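Long-range contact in secretory-abundant heat soluble protein 1 (PDB 5XN9), which is a secreted tardigrade protein that acts as a molecular shield during water loss and supports desiccation tolerance: residues 17-22 against 129-134. Residues are numbered along the deposited sequence; the frame is centred on the assembly and turned at random.
Sequences RIENFD and TAKRWY. With MG (magnesium ion), chain C; ACY (acetic acid), chain L.
Residues 17-19 pair with 129-134 as antiparallel strands, their axes at 175°, through backbone hydrogen bonds from Trp133 N to Arg17 O, Glu19 N to Lys131 O (2.9 Å) and Lys131 N to Glu19 O. Asn20 then leads into helix 21-27. Its amide carries the pairing one step further: ND2 donates to Thr129 O at 3.0 Å, nearly straight but from above the carbonyl plane. The Arg17 guanidinium lies flat over the five-membered ring of Trp133. The planes are 17° apart and the centres 4.0 Å, a stacked cation-pi pair. The chain gets there by bending at chi3 (71°). NH2 of Arg17 also forms a salt bridge with Glu118. On the face of Glu19 and Lys131, Glu19 CB sits at the edge of the indole, and Lys131 turns its amine to Glu120 and Thr122. On the face of Ile18 and Arg132, these two run side by side, with Ile18 CD1 against Arg132 NE. The extended Arg132 chain carries NH1 to an acetate oxygen, ACY O, at 3.1 Å. The same acetate binds magnesium through OXT, beside Tyr134 OH and His43; Lys121 and Tyr123 also bond it. Asn38 and His39 take NH2, Thr41 pairs with NH1, and a water accepts from NE and may donate to Arg17 O. Ala130 CB packs against Phe21 CD1 at 4.0 Å. The contact joins the first and last strands of a fatty-acid-binding-protein-like barrel. Arg132 is buried and gripped through all three nitrogens, which fixes its guanidinium. Its charge would contribute to holding an anion inside the barrel; the acetate, probably from the crystallisation liquor, is consistent with a carboxylate site.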
loop_
_atom_site.group_PDB
_atom_site.type_symbol
_atom_site.label_atom_id
_atom_site.label_comp_id
_atom_site.label_asym_id
_atom_site.label_seq_id
_atom_site.Cartn_x
_atom_site.Cartn_y
_atom_site.Cartn_z
ATOM N N ARG A 17 -11.393 -10.673 2.736
ATOM C CA ARG A 17 -10.327 -11.372 3.440
ATOM C C ARG A 17 -9.341 -10.364 4.015
ATOM O O ARG A 17 -8.755 -9.559 3.279
ATOM C CB ARG A 17 -9.626 -12.346 2.498
ATOM C CG ARG A 17 -10.547 -13.429 1.952
ATOM C CD ARG A 17 -9.995 -14.009 0.663
ATOM N NE ARG A 17 -8.818 -14.836 0.902
ATOM C CZ ARG A 17 -7.905 -15.116 -0.020
ATOM N NH1 ARG A 17 -6.867 -15.885 0.285
ATOM N NH2 ARG A 17 -8.023 -14.618 -1.244
ATOM N N ILE A 18 -9.164 -10.410 5.334
ATOM C CA ILE A 18 -8.297 -9.480 6.041
ATOM C C ILE A 18 -7.882 -10.191 7.320
ATOM O O ILE A 18 -8.621 -11.028 7.846
ATOM C CB ILE A 18 -9.050 -8.151 6.307
ATOM C CG1 ILE A 18 -8.127 -7.085 6.896
ATOM C CG2 ILE A 18 -10.280 -8.388 7.180
ATOM C CD1 ILE A 18 -8.706 -5.686 6.783
ATOM N N GLU A 19 -6.674 -9.896 7.797
ATOM C CA GLU A 19 -6.132 -10.618 8.942
ATOM C C GLU A 19 -5.305 -9.678 9.800
ATOM O O GLU A 19 -4.348 -9.070 9.312
ATOM C CB GLU A 19 -5.279 -11.795 8.474
ATOM C CG GLU A 19 -4.724 -12.649 9.592
ATOM C CD GLU A 19 -3.905 -13.799 9.059
ATOM O OE1 GLU A 19 -4.499 -14.841 8.706
ATOM O OE2 GLU A 19 -2.668 -13.643 8.965
ATOM N N ASN A 20 -5.690 -9.554 11.068
ATOM C CA ASN A 20 -4.920 -8.851 12.092
ATOM C C ASN A 20 -4.754 -7.365 11.793
ATOM O O ASN A 20 -3.816 -6.727 12.290
ATOM C CB ASN A 20 -3.556 -9.509 12.332
ATOM C CG ASN A 20 -3.022 -9.247 13.723
ATOM O OD1 ASN A 20 -3.785 -9.208 14.691
ATOM N ND2 ASN A 20 -1.708 -9.063 13.834
ATOM N N PHE A 21 -5.649 -6.796 10.987
ATOM C CA PHE A 21 -5.450 -5.422 10.544
ATOM C C PHE A 21 -5.649 -4.422 11.676
ATOM O O PHE A 21 -4.985 -3.380 11.698
ATOM C CB PHE A 21 -6.371 -5.101 9.368
ATOM C CG PHE A 21 -5.937 -3.913 8.571
ATOM C CD1 PHE A 21 -4.852 -4.000 7.718
ATOM C CD2 PHE A 21 -6.616 -2.708 8.666
ATOM C CE1 PHE A 21 -4.442 -2.906 6.976
ATOM C CE2 PHE A 21 -6.215 -1.611 7.931
ATOM C CZ PHE A 21 -5.125 -1.709 7.081
ATOM N N ASP A 22 -6.549 -4.713 12.619
ATOM C CA ASP A 22 -6.741 -3.797 13.740
ATOM C C ASP A 22 -5.493 -3.719 14.615
ATOM O O ASP A 22 -5.142 -2.640 15.107
ATOM C CB ASP A 22 -7.977 -4.196 14.548
ATOM C CG ASP A 22 -9.270 -3.725 13.906
ATOM O OD1 ASP A 22 -9.242 -3.285 12.735
ATOM O OD2 ASP A 22 -10.321 -3.801 14.571
ATOM N N THR A 129 2.241 -7.964 12.244
ATOM C CA THR A 129 2.018 -8.174 10.821
ATOM C C THR A 129 0.525 -8.291 10.553
ATOM O O THR A 129 -0.189 -9.000 11.271
ATOM C CB THR A 129 2.679 -9.482 10.383
ATOM O OG1 THR A 129 4.064 -9.465 10.751
ATOM C CG2 THR A 129 2.540 -9.688 8.883
ATOM N N ALA A 130 0.057 -7.607 9.512
ATOM C CA ALA A 130 -1.307 -7.768 9.038
ATOM C C ALA A 130 -1.289 -8.109 7.556
ATOM O O ALA A 130 -0.297 -7.887 6.857
ATOM C CB ALA A 130 -2.157 -6.521 9.285
ATOM N N LYS A 131 -2.403 -8.657 7.081
ATOM C CA LYS A 131 -2.517 -9.020 5.683
ATOM C C LYS A 131 -3.888 -8.637 5.167
ATOM O O LYS A 131 -4.882 -8.648 5.902
ATOM C CB LYS A 131 -2.297 -10.515 5.476
ATOM C CG LYS A 131 -0.849 -10.934 5.609
ATOM C CD LYS A 131 -0.712 -12.431 5.485
ATOM C CE LYS A 131 0.742 -12.847 5.534
ATOM N NZ LYS A 131 1.438 -12.443 4.296
ATOM N N ARG A 132 -3.933 -8.313 3.884
ATOM C CA ARG A 132 -5.187 -8.001 3.234
ATOM C C ARG A 132 -5.109 -8.529 1.813
ATOM O O ARG A 132 -4.054 -8.454 1.183
ATOM C CB ARG A 132 -5.366 -6.496 3.247
ATOM C CG ARG A 132 -6.754 -6.092 3.174
ATOM C CD ARG A 132 -6.900 -4.631 3.393
ATOM N NE ARG A 132 -8.296 -4.311 3.264
ATOM C CZ ARG A 132 -8.765 -3.096 3.051
ATOM N NH1 ARG A 132 -7.931 -2.066 2.936
ATOM N NH2 ARG A 132 -10.066 -2.928 2.949
ATOM N N TRP A 133 -6.208 -9.099 1.323
ATOM C CA TRP A 133 -6.224 -9.699 -0.001
ATOM C C TRP A 133 -7.066 -8.863 -0.952
ATOM O O TRP A 133 -8.136 -8.366 -0.578
ATOM C CB TRP A 133 -6.728 -11.137 0.047
ATOM C CG TRP A 133 -5.699 -12.044 0.639
ATOM C CD1 TRP A 133 -4.782 -12.792 -0.042
ATOM C CD2 TRP A 133 -5.442 -12.264 2.032
ATOM N NE1 TRP A 133 -3.987 -13.481 0.839
ATOM C CE2 TRP A 133 -4.367 -13.171 2.118
ATOM C CE3 TRP A 133 -6.020 -11.787 3.214
ATOM C CZ2 TRP A 133 -3.862 -13.620 3.339
ATOM C CZ3 TRP A 133 -5.516 -12.233 4.425
ATOM C CH2 TRP A 133 -4.451 -13.143 4.478
ATOM N N TYR A 134 -6.563 -8.705 -2.175
ATOM C CA TYR A 134 -7.189 -7.907 -3.216
ATOM C C TYR A 134 -7.420 -8.769 -4.450
ATOM O O TYR A 134 -6.698 -9.739 -4.695
ATOM C CB TYR A 134 -6.274 -6.731 -3.602
ATOM C CG TYR A 134 -6.114 -5.705 -2.507
ATOM C CD1 TYR A 134 -5.294 -5.940 -1.406
ATOM C CD2 TYR A 134 -6.798 -4.500 -2.564
ATOM C CE1 TYR A 134 -5.170 -5.004 -0.403
ATOM C CE2 TYR A 134 -6.678 -3.561 -1.564
ATOM C CZ TYR A 134 -5.864 -3.817 -0.485
ATOM O OH TYR A 134 -5.735 -2.886 0.522
HETATM MG MG MG C . -4.402 -1.440 0.540
HETATM C C ACY L . -4.315 -0.227 2.437
HETATM O O ACY L . -4.968 -1.031 3.139
HETATM O OXT ACY L . -3.303 -0.542 1.774
HETATM C CH3 ACY L . -4.772 1.202 2.382
HETATM O O HOH W 1 -9.533 -6.917 2.294
#